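Local coordinates for uncharacterized protein (Legionella longbeachae NSW150, PDB 4JZA) that is a phosphoinositide phosphatase that removes the 3-phosphate from phosphatidylinositol 3-phosphate, probably altering host lipids during infection, at residues E404-D409 / E457-L462; S397-V402 / S450-R455. One frame throughout, in Å; residues are numbered along the deposited sequence.

Contact 1 (E404-D409 / E457-L462)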
loop_
_atom_site.group_PDB
_atom_site.type_symbol
_atom_site.label_atom_id
_atom_site.label_comp_id
_atom_site.label_asym_id
_atom_site.label_seq_id
_atom_site.Cartn_x
_atom_site.Cartn_y
_atom_site.Cartn_z
ATOM N N GLU A 404 0.328 -15.482 19.549
ATOM C CA GLU A 404 1.187 -15.252 20.705
ATOM C C GLU A 404 0.403 -15.231 22.029
ATOM O O GLU A 404 0.946 -15.628 23.010
ATOM C CB GLU A 404 2.107 -14.013 20.539
ATOM C CG GLU A 404 1.446 -12.637 20.736
ATOM C CD GLU A 404 2.338 -11.446 20.329
ATOM O OE1 GLU A 404 3.564 -11.508 20.579
ATOM O OE2 GLU A 404 1.824 -10.423 19.788
ATOM N N TYR A 405 -0.861 -14.793 22.065
ATOM C CA TYR A 405 -1.595 -14.651 23.347
ATOM C C TYR A 405 -2.478 -15.830 23.644
ATOM O O TYR A 405 -3.124 -15.904 24.697
ATOM C CB TYR A 405 -2.390 -13.371 23.407
ATOM C CG TYR A 405 -1.534 -12.177 23.670
ATOM C CD1 TYR A 405 -1.082 -11.877 24.955
ATOM C CD2 TYR A 405 -1.158 -11.314 22.618
ATOM C CE1 TYR A 405 -0.279 -10.752 25.205
ATOM C CE2 TYR A 405 -0.358 -10.182 22.851
ATOM C CZ TYR A 405 0.072 -9.911 24.151
ATOM O OH TYR A 405 0.853 -8.825 24.376
ATOM N N SER A 406 -2.464 -16.793 22.747
ATOM C CA SER A 406 -3.007 -18.088 23.062
ATOM C C SER A 406 -2.048 -18.818 24.005
ATOM O O SER A 406 -0.904 -18.372 24.210
ATOM C CB SER A 406 -3.154 -18.901 21.784
ATOM O OG SER A 406 -1.909 -19.264 21.241
ATOM N N LYS A 407 -2.535 -19.919 24.591
ATOM C CA LYS A 407 -1.674 -20.900 25.279
ATOM C C LYS A 407 -1.809 -22.186 24.464
ATOM O O LYS A 407 -2.866 -22.445 23.873
ATOM C CB LYS A 407 -2.057 -21.107 26.742
ATOM C CG LYS A 407 -2.174 -19.846 27.610
ATOM C CD LYS A 407 -3.279 -18.904 27.100
ATOM C CE LYS A 407 -4.050 -18.159 28.185
ATOM N NZ LYS A 407 -3.317 -16.956 28.657
ATOM N N ASN A 408 -0.731 -22.967 24.396
ATOM C CA ASN A 408 -0.629 -24.078 23.418
ATOM C C ASN A 408 -1.529 -25.285 23.712
ATOM O O ASN A 408 -1.663 -26.182 22.865
ATOM C CB ASN A 408 0.825 -24.533 23.267
ATOM C CG ASN A 408 1.596 -23.683 22.284
ATOM O OD1 ASN A 408 1.022 -22.863 21.572
ATOM N ND2 ASN A 408 2.908 -23.866 22.246
ATOM N N ASP A 409 -2.134 -25.262 24.905
ATOM C CA ASP A 409 -3.071 -26.271 25.423
ATOM C C ASP A 409 -4.546 -25.837 25.301
ATOM O O ASP A 409 -5.446 -26.670 25.391
ATOM C CB ASP A 409 -2.769 -26.502 26.911
ATOM C CG ASP A 409 -2.265 -25.220 27.614
ATOM O OD1 ASP A 409 -1.201 -24.681 27.185
ATOM O OD2 ASP A 409 -2.932 -24.726 28.551
ATOM N N GLU A 457 2.313 -29.661 15.100
ATOM C CA GLU A 457 3.161 -30.129 16.204
ATOM C C GLU A 457 3.089 -29.236 17.425
ATOM O O GLU A 457 3.092 -29.707 18.531
ATOM C CB GLU A 457 4.639 -30.177 15.757
ATOM C CG GLU A 457 4.974 -31.097 14.575
ATOM C CD GLU A 457 4.859 -32.573 14.919
ATOM O OE1 GLU A 457 3.777 -33.003 15.376
ATOM O OE2 GLU A 457 5.860 -33.305 14.741
ATOM N N THR A 458 3.075 -27.933 17.215
ATOM C CA THR A 458 3.198 -26.976 18.310
ATOM C C THR A 458 1.877 -26.658 18.984
ATOM O O THR A 458 1.831 -26.401 20.179
ATOM C CB THR A 458 3.803 -25.676 17.750
ATOM O OG1 THR A 458 5.057 -26.003 17.124
ATOM C CG2 THR A 458 3.985 -24.563 18.843
ATOM N N GLN A 459 0.799 -26.670 18.207
ATOM C CA GLN A 459 -0.497 -26.126 18.651
ATOM C C GLN A 459 -1.577 -26.560 17.695
ATOM O O GLN A 459 -1.421 -26.518 16.468
ATOM C CB GLN A 459 -0.398 -24.615 18.646
ATOM C CG GLN A 459 -1.663 -23.842 18.889
ATOM C CD GLN A 459 -1.349 -22.375 19.134
ATOM O OE1 GLN A 459 -0.468 -21.825 18.494
ATOM N NE2 GLN A 459 -2.042 -21.748 20.074
ATOM N N SER A 460 -2.694 -26.997 18.223
ATOM C CA SER A 460 -3.728 -27.355 17.300
ATOM C C SER A 460 -4.659 -26.142 17.209
ATOM O O SER A 460 -4.941 -25.460 18.224
ATOM C CB SER A 460 -4.410 -28.639 17.703
ATOM O OG SER A 460 -5.717 -28.337 17.996
ATOM N N ILE A 461 -5.091 -25.856 15.977
ATOM C CA ILE A 461 -5.854 -24.643 15.678
ATOM C C ILE A 461 -7.119 -24.968 14.896
ATOM O O ILE A 461 -7.074 -25.706 13.892
ATOM C CB ILE A 461 -5.000 -23.651 14.855
ATOM C CG1 ILE A 461 -3.814 -23.156 15.692
ATOM C CG2 ILE A 461 -5.830 -22.457 14.358
ATOM C CD1 ILE A 461 -2.733 -22.468 14.877
ATOM N N LEU A 462 -8.243 -24.404 15.348
ATOM C CA LEU A 462 -9.496 -24.499 14.588
ATOM C C LEU A 462 -9.530 -23.465 13.459
ATOM O O LEU A 462 -9.260 -22.292 13.652
ATOM C CB LEU A 462 -10.704 -24.339 15.513
ATOM C CG LEU A 462 -10.886 -25.450 16.549
ATOM C CD1 LEU A 462 -11.859 -25.008 17.631
ATOM C CD2 LEU A 462 -11.384 -26.684 15.827
#
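Two helix-to-strand loops of the alpha/beta core meet here: 404-409 leads from helix 388-402 to strand 412-416, while segment 457-462 leads from helix 441-454 to strand 462-465. These strands are parallel neighbours at one end of the large mixed sheet, with helix 441-454 in the crossover between them, so both loops lie at the strands' N-terminal ends. The CX5R sequence that probably forms the phosphatase P-loop follows strand 545-549, the neighbour of 412-416 on its other side, and so lies at the opposite, C-terminal ends. Across the loops the chains come closest at Asn-408 and Gln-459, whose CA atoms are 5.2 Å apart. The polar centre is the Gln-459 side chain: with CG anti to the backbone N (chi1 172°) and an extended chain beyond, it reaches across with its amide. Gln-459 NE2 donates to Ser-406 OG at 2.7 Å, with an N-H...O angle of 156° and the acceptor lying in the amide plane. Ser-406 OG in turn hydrogen-bonds Met-403 O, so the hydroxyl accepts from one loop and donates back to its own chain. At the other end of the same amide, Gln-459 OE1 takes a weak hydrogen bond from Arg-455 NH1, so the buried group has a partner at each polar atom. Asn-408 crosses Gln-459 at about a right angle, the two amide planes 68° apart, without a hydrogen bond between them; its OD1 comes to 3.4 Å from Gln-459 CD. Asn-408 ND2 faces the Thr-458 carbonyl without the angle for a hydrogen bond, and lies 3.6 Å from Thr-458 CG2.

Contact 2 (S397-V402 / S450-R455)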
loop_
_atom_site.group_PDB
_atom_site.type_symbol
_atom_site.label_atom_id
_atom_site.label_comp_id
_atom_site.label_asym_id
_atom_site.label_seq_id
_atom_site.Cartn_x
_atom_site.Cartn_y
_atom_site.Cartn_z
ATOM N N SER A 397 5.683 -16.959 10.199
ATOM C CA SER A 397 6.059 -15.955 11.152
ATOM C C SER A 397 4.841 -15.208 11.601
ATOM O O SER A 397 4.733 -14.881 12.781
ATOM C CB SER A 397 7.126 -14.987 10.597
ATOM O OG SER A 397 8.470 -15.516 10.665
ATOM N N ASN A 398 3.913 -14.959 10.681
ATOM C CA ASN A 398 2.665 -14.220 11.012
ATOM C C ASN A 398 1.682 -15.073 11.821
ATOM O O ASN A 398 1.083 -14.622 12.806
ATOM C CB ASN A 398 1.971 -13.669 9.745
ATOM C CG ASN A 398 2.663 -12.448 9.179
ATOM O OD1 ASN A 398 3.423 -11.764 9.869
ATOM N ND2 ASN A 398 2.426 -12.179 7.911
ATOM N N LEU A 399 1.537 -16.324 11.429
ATOM C CA LEU A 399 0.729 -17.224 12.234
ATOM C C LEU A 399 1.247 -17.297 13.688
ATOM O O LEU A 399 0.462 -17.187 14.604
ATOM C CB LEU A 399 0.697 -18.605 11.606
ATOM C CG LEU A 399 -0.059 -19.666 12.375
ATOM C CD1 LEU A 399 -1.515 -19.207 12.613
ATOM C CD2 LEU A 399 0.020 -20.973 11.567
ATOM N N ALA A 400 2.559 -17.471 13.888
ATOM C CA ALA A 400 3.142 -17.508 15.242
ATOM C C ALA A 400 2.868 -16.220 15.985
ATOM O O ALA A 400 2.609 -16.235 17.174
ATOM C CB ALA A 400 4.651 -17.758 15.196
ATOM N N LYS A 401 2.932 -15.083 15.311
ATOM C CA LYS A 401 2.846 -13.849 16.060
ATOM C C LYS A 401 1.399 -13.629 16.537
ATOM O O LYS A 401 1.124 -13.094 17.605
ATOM C CB LYS A 401 3.310 -12.729 15.193
ATOM C CG LYS A 401 3.332 -11.430 15.923
ATOM C CD LYS A 401 4.191 -11.494 17.158
ATOM C CE LYS A 401 4.383 -10.085 17.677
ATOM N NZ LYS A 401 5.210 -10.057 18.928
ATOM N N VAL A 402 0.494 -14.126 15.734
ATOM C CA VAL A 402 -0.927 -13.895 15.883
ATOM C C VAL A 402 -1.526 -14.893 16.926
ATOM O O VAL A 402 -2.591 -14.663 17.540
ATOM C CB VAL A 402 -1.531 -13.896 14.419
ATOM C CG1 VAL A 402 -2.730 -14.777 14.224
ATOM C CG2 VAL A 402 -1.752 -12.472 13.921
ATOM N N SER A 450 -1.759 -24.457 4.800
ATOM C CA SER A 450 -0.413 -25.021 4.866
ATOM C C SER A 450 0.284 -24.594 6.148
ATOM O O SER A 450 0.868 -25.424 6.826
ATOM C CB SER A 450 0.433 -24.568 3.683
ATOM O OG SER A 450 -0.092 -25.034 2.450
ATOM N N ALA A 451 0.204 -23.307 6.479
ATOM C CA ALA A 451 0.869 -22.779 7.657
ATOM C C ALA A 451 0.398 -23.410 8.948
ATOM O O ALA A 451 1.213 -23.714 9.816
ATOM C CB ALA A 451 0.679 -21.279 7.727
ATOM N N VAL A 452 -0.915 -23.587 9.071
ATOM C CA VAL A 452 -1.516 -24.229 10.238
ATOM C C VAL A 452 -1.088 -25.683 10.294
ATOM O O VAL A 452 -0.798 -26.161 11.365
ATOM C CB VAL A 452 -3.065 -24.125 10.236
ATOM C CG1 VAL A 452 -3.713 -24.961 11.342
ATOM C CG2 VAL A 452 -3.495 -22.675 10.379
ATOM N N GLU A 453 -1.061 -26.371 9.152
ATOM C CA GLU A 453 -0.491 -27.736 9.070
ATOM C C GLU A 453 0.925 -27.820 9.626
ATOM O O GLU A 453 1.224 -28.725 10.365
ATOM C CB GLU A 453 -0.475 -28.297 7.620
ATOM C CG GLU A 453 -1.550 -29.336 7.283
ATOM C CD GLU A 453 -1.414 -30.624 8.098
ATOM O OE1 GLU A 453 -2.428 -31.162 8.644
ATOM O OE2 GLU A 453 -0.268 -31.090 8.205
ATOM N N ARG A 454 1.796 -26.883 9.275
ATOM C CA ARG A 454 3.205 -26.957 9.690
ATOM C C ARG A 454 3.368 -26.728 11.176
ATOM O O ARG A 454 4.340 -27.182 11.780
ATOM C CB ARG A 454 4.057 -25.954 8.927
ATOM C CG ARG A 454 4.217 -26.257 7.445
ATOM C CD ARG A 454 5.105 -25.240 6.769
ATOM N NE ARG A 454 4.426 -24.768 5.577
ATOM C CZ ARG A 454 3.979 -23.523 5.387
ATOM N NH1 ARG A 454 4.175 -22.572 6.290
ATOM N NH2 ARG A 454 3.355 -23.215 4.260
ATOM N N ARG A 455 2.361 -26.077 11.754
ATOM C CA ARG A 455 2.334 -25.727 13.149
ATOM C C ARG A 455 1.560 -26.792 13.954
ATOM O O ARG A 455 1.447 -26.703 15.186
ATOM C CB ARG A 455 1.763 -24.295 13.286
ATOM C CG ARG A 455 1.300 -23.869 14.666
ATOM C CD ARG A 455 1.113 -22.377 14.823
ATOM N NE ARG A 455 2.367 -21.786 15.271
ATOM C CZ ARG A 455 2.650 -21.358 16.500
ATOM N NH1 ARG A 455 1.767 -21.430 17.474
ATOM N NH2 ARG A 455 3.845 -20.831 16.735
#
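Leu-399 carries its CG anti to the backbone N (chi1 177°), while Arg-455 starts the same way (chi1 164°) and then bends at chi3 (-90°); the two side chains cross obliquely between the helices. Leu-399 makes most of the contact from its helix, chiefly through its CD2 branch, with Leu-399 CD2 3.5 Å from Ala-451 O. The methyl rests against the last turn of helix 441-454, with Leu-399 CD2 3.9 Å from Ala-451 CB and 4.1 Å from Val-452 CG2. The same branch meets the aliphatic part of the arginine, where Leu-399 CD2 and Arg-455 CD are 3.7 Å apart. Beyond the bend, the guanidinium lies along the partner helix: Ala-400 CA sits over one of its faces, and Ala-400 CB is 3.5 Å from Arg-455 NH2. No hydrogen bond joins the two segments, so the interface is van der Waals packing, with the arginine's methylenes used as a hydrophobic surface. Nearby, a salt bridge from Arg-454 to Asp-396 also ties the two helices together. Beneath the pair runs strand 412-416, whose Leu-414 is touched by both Leu-399 and Val-452, so that helices 388-402 and 441-454 pack side by side on the sheet.

Along the chain the segments alternate, 397-402, 404-409, 450-455 and then 457-462, so each helix end of contact 2 runs directly into a loop of contact 1. The centres lie about 10 Å apart, on the same side of the chain's centre, contact 2 buried and contact 1 at the surface. Ile-461 joins them: its CD1 packs 3.8 Å from Arg-455 CD and 4.2 Å from Leu-399 CD1, and its CB is 4.0 Å from Val-452 CG1. Together the contacts pair two successive helix-loop-strand units of the alpha/beta core, which probably also carries the phosphatase site, first helix to helix and then loop to loop, before strands 412-416 and 462-465 join as neighbours in the sheet.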